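Prenylcyclase (Actinoplanes teichomyceticus, PDB 6IJ1) probably acts as a prenylcyclase, an enzyme that cyclises or transfers prenyl groups, though its substrate is not identified. Local coordinates at residues V123-D135 with W153-A165. Residues are numbered along the deposited sequence; the frame is centred on the assembly and turned at random.
Sequences VHDDGLVSTYVPD and WCGGHVCVTAAVA
His124 reaches the carbonyl O of Cys154 through the edge of its ring: NE2 donates at 2.9 Å, and the acceptor lies almost in the imidazole plane, using a lone pair in the plane of its own carbonyl. Leu128 then lays CB against Gly156 CA (3.7 Å), while its side chain crosses that of Thr161 at about a right angle, with CD2 near the Thr161 methyl. The next N-H, that of Val129, points almost straight at Thr161 OG1 (2.9 Å, 175°). This hydroxyl in turn donates to His157 O, so it links the loop to the first turn of helix 158-164. Val129 O receives the N-H of His157, the N-cap residue, from above its carbonyl plane, and Val129 CG2 packs on Val164 CG2 at 3.7 Å. Thr131 OG1 meets His157 ND1 at the ring edge (2.7 Å) and also bonds Trp194 NE1; with His157 NE2 bound to Gly152 O, both ring nitrogens are engaged and the imidazole's rotation is fixed. Gly155 O sits over one face of that ring. Tyr132 runs alongside Trp153, their planes 21° apart but slid so that overlap is slight, and Pro134 CD rests on Cys154 SG (3.9 Å). The loop between helices 112-121 and 134-141 is thus held across the capped start of helix 158-164, in a mainly helical chain consistent with the alpha/alpha-barrel architecture of terpene-cyclase relatives.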
ATOM      1  N   VAL A 123      -8.029 -10.756 -12.039  1.00 17.35           N
ATOM      2  CA  VAL A 123      -9.027  -9.771 -12.453  1.00 17.78           C
ATOM      3  C   VAL A 123     -10.402 -10.405 -12.552  1.00 18.35           C
ATOM      4  O   VAL A 123     -10.589 -11.407 -13.275  1.00 22.37           O
ATOM      5  CB  VAL A 123      -8.634  -9.147 -13.786  1.00 18.26           C
ATOM      6  CG1 VAL A 123      -9.749  -8.190 -14.289  1.00 20.70           C
ATOM      7  CG2 VAL A 123      -7.311  -8.427 -13.639  1.00 20.59           C
ATOM      8  N   HIS A 124     -11.347  -9.870 -11.808  1.00 19.65           N
ATOM      9  CA  HIS A 124     -12.725 -10.343 -11.790  1.00 18.81           C
ATOM     10  C   HIS A 124     -13.552  -9.691 -12.904  1.00 20.41           C
ATOM     11  O   HIS A 124     -13.183  -8.657 -13.511  1.00 20.53           O
ATOM     12  CB  HIS A 124     -13.388 -10.039 -10.437  1.00 21.13           C
ATOM     13  CG  HIS A 124     -13.112 -11.073  -9.377  1.00 24.68           C
ATOM     14  ND1 HIS A 124     -13.672 -12.336  -9.411  1.00 26.42           N
ATOM     15  CD2 HIS A 124     -12.400 -11.016  -8.227  1.00 26.39           C
ATOM     16  CE1 HIS A 124     -13.274 -13.024  -8.354  1.00 27.07           C
ATOM     17  NE2 HIS A 124     -12.491 -12.252  -7.630  1.00 24.53           N
ATOM     18  N   ASP A 125     -14.732 -10.270 -13.118  1.00 23.00           N
ATOM     19  CA  ASP A 125     -15.581  -9.773 -14.180  1.00 23.60           C
ATOM     20  C   ASP A 125     -16.125  -8.390 -13.887  1.00 26.31           C
ATOM     21  O   ASP A 125     -16.515  -7.680 -14.824  1.00 25.51           O
ATOM     22  CB  ASP A 125     -16.746 -10.749 -14.400  1.00 26.11           C
ATOM     23  CG  ASP A 125     -16.283 -12.072 -15.009  1.00 29.90           C
ATOM     24  OD1 ASP A 125     -15.141 -12.151 -15.556  1.00 32.72           O
ATOM     25  OD2 ASP A 125     -17.077 -13.034 -14.960  1.00 40.13           O
ATOM     26  N   ASP A 126     -16.176  -7.964 -12.621  1.00 22.18           N
ATOM     27  CA  ASP A 126     -16.616  -6.604 -12.321  1.00 21.98           C
ATOM     28  C   ASP A 126     -15.469  -5.612 -12.361  1.00 24.38           C
ATOM     29  O   ASP A 126     -15.685  -4.411 -12.111  1.00 25.79           O
ATOM     30  CB  ASP A 126     -17.317  -6.522 -10.960  1.00 27.15           C
ATOM     31  CG  ASP A 126     -16.403  -6.893  -9.772  1.00 23.75           C
ATOM     32  OD1 ASP A 126     -15.229  -7.275  -9.978  1.00 24.03           O
ATOM     33  OD2 ASP A 126     -16.894  -6.838  -8.619  1.00 31.32           O
ATOM     34  N   GLY A 127     -14.276  -6.078 -12.691  1.00 18.60           N
ATOM     35  CA  GLY A 127     -13.152  -5.172 -12.832  1.00 19.60           C
ATOM     36  C   GLY A 127     -12.273  -5.084 -11.611  1.00 21.77           C
ATOM     37  O   GLY A 127     -11.143  -4.621 -11.728  1.00 20.69           O
ATOM     38  N   LEU A 128     -12.755  -5.531 -10.454  1.00 18.15           N
ATOM     39  CA  LEU A 128     -11.864  -5.554  -9.294  1.00 16.80           C
ATOM     40  C   LEU A 128     -10.858  -6.691  -9.364  1.00 16.37           C
ATOM     41  O   LEU A 128     -11.047  -7.718 -10.033  1.00 19.18           O
ATOM     42  CB  LEU A 128     -12.659  -5.686  -8.011  1.00 15.37           C
ATOM     43  CG  LEU A 128     -13.644  -4.523  -7.815  1.00 18.05           C
ATOM     44  CD1 LEU A 128     -14.358  -4.739  -6.464  1.00 21.29           C
ATOM     45  CD2 LEU A 128     -12.976  -3.154  -7.882  1.00 18.42           C
ATOM     46  N   VAL A 129      -9.747  -6.493  -8.655  1.00 15.18           N
ATOM     47  CA  VAL A 129      -8.645  -7.428  -8.568  1.00 15.44           C
ATOM     48  C   VAL A 129      -8.664  -8.084  -7.196  1.00 15.42           C
ATOM     49  O   VAL A 129      -8.760  -7.383  -6.179  1.00 16.22           O
ATOM     50  CB  VAL A 129      -7.310  -6.709  -8.795  1.00 14.54           C
ATOM     51  CG1 VAL A 129      -6.160  -7.660  -8.749  1.00 15.91           C
ATOM     52  CG2 VAL A 129      -7.309  -5.977 -10.177  1.00 17.61           C
ATOM     53  N   SER A 130      -8.621  -9.416  -7.170  1.00 15.59           N
ATOM     54  CA  SER A 130      -8.549 -10.100  -5.892  1.00 14.16           C
ATOM     55  C   SER A 130      -7.104 -10.222  -5.437  1.00 15.74           C
ATOM     56  O   SER A 130      -6.171 -10.256  -6.231  1.00 16.19           O
ATOM     57  CB  SER A 130      -9.159 -11.507  -5.953  1.00 15.96           C
ATOM     58  OG  SER A 130      -8.466 -12.330  -6.898  1.00 18.63           O
ATOM     59  N   THR A 131      -6.922 -10.423  -4.111  1.00 14.66           N
ATOM     60  CA  THR A 131      -5.560 -10.628  -3.640  1.00 13.81           C
ATOM     61  C   THR A 131      -5.024 -12.018  -4.030  1.00 14.75           C
ATOM     62  O   THR A 131      -3.816 -12.185  -4.303  1.00 14.77           O
ATOM     63  CB  THR A 131      -5.556 -10.449  -2.109  1.00 15.27           C
ATOM     64  OG1 THR A 131      -5.958  -9.112  -1.829  1.00 15.03           O
ATOM     65  CG2 THR A 131      -4.173 -10.649  -1.525  1.00 17.31           C
ATOM     66  N   TYR A 132      -5.889 -13.021  -3.966  1.00 16.51           N
ATOM     67  CA  TYR A 132      -5.530 -14.390  -4.268  1.00 16.67           C
ATOM     68  C   TYR A 132      -6.516 -14.961  -5.288  1.00 15.96           C
ATOM     69  O   TYR A 132      -7.641 -14.490  -5.432  1.00 16.89           O
ATOM     70  CB  TYR A 132      -5.607 -15.275  -2.979  1.00 16.74           C
ATOM     71  CG  TYR A 132      -4.681 -14.834  -1.871  1.00 16.39           C
ATOM     72  CD1 TYR A 132      -3.344 -15.178  -1.868  1.00 18.34           C
ATOM     73  CD2 TYR A 132      -5.206 -14.076  -0.795  1.00 18.35           C
ATOM     74  CE1 TYR A 132      -2.550 -14.749  -0.816  1.00 20.94           C
ATOM     75  CE2 TYR A 132      -4.388 -13.685   0.257  1.00 20.98           C
ATOM     76  CZ  TYR A 132      -3.084 -14.038   0.210  1.00 21.47           C
ATOM     77  OH  TYR A 132      -2.348 -13.582   1.304  1.00 34.75           O
ATOM     78  N   VAL A 133      -6.091 -16.081  -5.911  1.00 18.87           N
ATOM     79  CA  VAL A 133      -6.962 -16.864  -6.786  1.00 20.20           C
ATOM     80  C   VAL A 133      -7.019 -18.259  -6.202  1.00 22.81           C
ATOM     81  O   VAL A 133      -6.005 -18.736  -5.687  1.00 25.82           O
ATOM     82  CB  VAL A 133      -6.447 -16.929  -8.242  1.00 24.51           C
ATOM     83  CG1 VAL A 133      -6.536 -15.563  -8.872  1.00 29.93           C
ATOM     84  CG2 VAL A 133      -5.052 -17.404  -8.285  1.00 31.79           C
ATOM     85  N   PRO A 134      -8.155 -18.938  -6.304  1.00 23.42           N
ATOM     86  CA  PRO A 134      -8.260 -20.251  -5.639  1.00 29.42           C
ATOM     87  C   PRO A 134      -7.274 -21.268  -6.191  1.00 29.63           C
ATOM     88  O   PRO A 134      -6.650 -22.004  -5.424  1.00 38.38           O
ATOM     89  CB  PRO A 134      -9.713 -20.660  -5.912  1.00 27.55           C
ATOM     90  CG  PRO A 134     -10.424 -19.411  -6.186  1.00 33.80           C
ATOM     91  CD  PRO A 134      -9.439 -18.461  -6.809  1.00 23.18           C
ATOM     92  N   ASP A 135      -7.103 -21.327  -7.518  1.00 31.20           N
ATOM     93  CA  ASP A 135      -6.267 -22.407  -8.042  1.00 34.82           C
ATOM     94  C   ASP A 135      -4.812 -22.207  -7.658  1.00 39.38           C
ATOM     95  O   ASP A 135      -4.159 -23.156  -7.213  1.00 41.05           O
ATOM     96  CB  ASP A 135      -6.419 -22.540  -9.557  1.00 39.44           C
ATOM     97  CG  ASP A 135      -6.516 -21.212 -10.246  1.00 52.24           C
ATOM     98  OD1 ASP A 135      -6.615 -20.185  -9.539  1.00 48.96           O
ATOM     99  OD2 ASP A 135      -6.511 -21.201 -11.494  1.00 60.22           O
ATOM    100  N   TRP A 153     -11.016 -13.936   0.684  1.00 16.33           N
ATOM    101  CA  TRP A 153      -9.659 -13.680   0.224  1.00 15.83           C
ATOM    102  C   TRP A 153      -9.537 -13.750  -1.287  1.00 16.88           C
ATOM    103  O   TRP A 153      -8.578 -13.187  -1.846  1.00 16.34           O
ATOM    104  CB  TRP A 153      -8.674 -14.659   0.888  1.00 15.33           C
ATOM    105  CG  TRP A 153      -8.351 -14.300   2.300  1.00 15.34           C
ATOM    106  CD1 TRP A 153      -9.038 -13.444   3.103  1.00 16.14           C
ATOM    107  CD2 TRP A 153      -7.256 -14.781   3.029  1.00 17.35           C
ATOM    108  NE1 TRP A 153      -8.391 -13.369   4.346  1.00 16.33           N
ATOM    109  CE2 TRP A 153      -7.304 -14.169   4.317  1.00 16.06           C
ATOM    110  CE3 TRP A 153      -6.197 -15.633   2.720  1.00 22.47           C
ATOM    111  CZ2 TRP A 153      -6.332 -14.406   5.291  1.00 19.44           C
ATOM    112  CZ3 TRP A 153      -5.220 -15.872   3.706  1.00 24.51           C
ATOM    113  CH2 TRP A 153      -5.317 -15.259   4.973  1.00 20.63           C
ATOM    114  N   CYS A 154     -10.485 -14.403  -1.956  1.00 17.40           N
ATOM    115  CA  CYS A 154     -10.435 -14.537  -3.409  1.00 18.02           C
ATOM    116  C   CYS A 154     -11.432 -13.646  -4.095  1.00 18.91           C
ATOM    117  O   CYS A 154     -11.534 -13.710  -5.331  1.00 18.10           O
ATOM    118  CB  CYS A 154     -10.666 -16.012  -3.795  1.00 19.36           C
ATOM    119  SG  CYS A 154      -9.357 -17.061  -3.192  1.00 21.10           S
ATOM    120  N   GLY A 155     -12.123 -12.744  -3.344  1.00 18.57           N
ATOM    121  CA  GLY A 155     -13.007 -11.758  -3.917  1.00 16.23           C
ATOM    122  C   GLY A 155     -12.254 -10.509  -4.323  1.00 15.50           C
ATOM    123  O   GLY A 155     -11.076 -10.363  -3.988  1.00 16.60           O
ATOM    124  N   GLY A 156     -12.958  -9.647  -5.037  1.00 17.29           N
ATOM    125  CA  GLY A 156     -12.358  -8.385  -5.470  1.00 16.61           C
ATOM    126  C   GLY A 156     -12.084  -7.496  -4.267  1.00 16.12           C
ATOM    127  O   GLY A 156     -12.942  -7.294  -3.414  1.00 17.85           O
ATOM    128  N   HIS A 157     -10.898  -6.878  -4.266  1.00 14.15           N
ATOM    129  CA  HIS A 157     -10.472  -6.057  -3.119  1.00 13.26           C
ATOM    130  C   HIS A 157     -10.153  -4.665  -3.648  1.00 13.62           C
ATOM    131  O   HIS A 157      -9.250  -4.498  -4.488  1.00 14.56           O
ATOM    132  CB  HIS A 157      -9.258  -6.675  -2.501  1.00 13.06           C
ATOM    133  CG  HIS A 157      -9.568  -8.016  -1.893  1.00 12.45           C
ATOM    134  ND1 HIS A 157      -8.666  -9.042  -1.840  1.00 14.78           N
ATOM    135  CD2 HIS A 157     -10.680  -8.448  -1.248  1.00 14.94           C
ATOM    136  CE1 HIS A 157      -9.229 -10.100  -1.253  1.00 15.99           C
ATOM    137  NE2 HIS A 157     -10.461  -9.773  -0.896  1.00 14.66           N
ATOM    138  N   VAL A 158     -10.855  -3.660  -3.106  1.00 12.99           N
ATOM    139  CA  VAL A 158     -10.717  -2.322  -3.675  1.00 12.90           C
ATOM    140  C   VAL A 158      -9.324  -1.737  -3.393  1.00 13.98           C
ATOM    141  O   VAL A 158      -8.785  -0.991  -4.220  1.00 14.55           O
ATOM    142  CB  VAL A 158     -11.840  -1.407  -3.154  1.00 14.71           C
ATOM    143  CG1 VAL A 158     -11.645   0.027  -3.627  1.00 16.11           C
ATOM    144  CG2 VAL A 158     -13.192  -1.895  -3.634  1.00 15.80           C
ATOM    145  N   CYS A 159      -8.710  -2.043  -2.235  1.00 14.31           N
ATOM    146  CA  CYS A 159      -7.360  -1.517  -1.959  1.00 14.30           C
ATOM    147  C   CYS A 159      -6.295  -2.085  -2.895  1.00 14.20           C
ATOM    148  O   CYS A 159      -5.416  -1.352  -3.348  1.00 15.25           O
ATOM    149  CB  CYS A 159      -6.996  -1.832  -0.472  1.00 14.06           C
ATOM    150  SG  CYS A 159      -7.369  -3.581   0.022  1.00 13.99           S
ATOM    151  N   VAL A 160      -6.387  -3.383  -3.203  1.00 14.31           N
ATOM    152  CA  VAL A 160      -5.446  -3.989  -4.146  1.00 12.23           C
ATOM    153  C   VAL A 160      -5.720  -3.455  -5.534  1.00 13.63           C
ATOM    154  O   VAL A 160      -4.786  -3.130  -6.280  1.00 14.36           O
ATOM    155  CB  VAL A 160      -5.606  -5.514  -4.073  1.00 12.52           C
ATOM    156  CG1 VAL A 160      -4.730  -6.179  -5.134  1.00 15.43           C
ATOM    157  CG2 VAL A 160      -5.244  -6.002  -2.623  1.00 13.81           C
ATOM    158  N   THR A 161      -7.007  -3.338  -5.888  1.00 13.78           N
ATOM    159  CA  THR A 161      -7.350  -2.775  -7.204  1.00 13.79           C
ATOM    160  C   THR A 161      -6.814  -1.366  -7.317  1.00 14.59           C
ATOM    161  O   THR A 161      -6.248  -0.982  -8.360  1.00 14.52           O
ATOM    162  CB  THR A 161      -8.850  -2.769  -7.375  1.00 13.66           C
ATOM    163  OG1 THR A 161      -9.370  -4.074  -7.149  1.00 14.61           O
ATOM    164  CG2 THR A 161      -9.266  -2.297  -8.786  1.00 14.85           C
ATOM    165  N   ALA A 162      -6.966  -0.569  -6.253  1.00 13.36           N
ATOM    166  CA  ALA A 162      -6.482   0.812  -6.287  1.00 14.49           C
ATOM    167  C   ALA A 162      -4.995   0.878  -6.554  1.00 14.17           C
ATOM    168  O   ALA A 162      -4.549   1.769  -7.274  1.00 15.55           O
ATOM    169  CB  ALA A 162      -6.816   1.493  -4.938  1.00 14.39           C
ATOM    170  N   ALA A 163      -4.211  -0.037  -5.988  1.00 13.45           N
ATOM    171  CA  ALA A 163      -2.765  -0.057  -6.215  1.00 11.13           C
ATOM    172  C   ALA A 163      -2.441  -0.509  -7.623  1.00 14.33           C
ATOM    173  O   ALA A 163      -1.698   0.194  -8.343  1.00 15.30           O
ATOM    174  CB  ALA A 163      -2.103  -1.006  -5.192  1.00 14.31           C
ATOM    175  N   VAL A 164      -2.919  -1.698  -8.016  1.00 14.26           N
ATOM    176  CA  VAL A 164      -2.425  -2.227  -9.302  1.00 14.16           C
ATOM    177  C   VAL A 164      -2.945  -1.453 -10.518  1.00 15.90           C
ATOM    178  O   VAL A 164      -2.307  -1.512 -11.575  1.00 15.16           O
ATOM    179  CB  VAL A 164      -2.721  -3.713  -9.449  1.00 16.00           C
ATOM    180  CG1 VAL A 164      -2.048  -4.517  -8.272  1.00 16.32           C
ATOM    181  CG2 VAL A 164      -4.174  -4.027  -9.580  1.00 18.84           C
ATOM    182  N   ALA A 165      -4.065  -0.735 -10.381  1.00 13.36           N
ATOM    183  CA  ALA A 165      -4.591   0.071 -11.486  1.00 13.88           C
ATOM    184  C   ALA A 165      -3.602   1.116 -11.906  1.00 16.09           C
ATOM    185  O   ALA A 165      -3.729   1.654 -13.020  1.00 16.70           O
ATOM    186  CB  ALA A 165      -5.870   0.780 -11.058  1.00 15.79           C
TER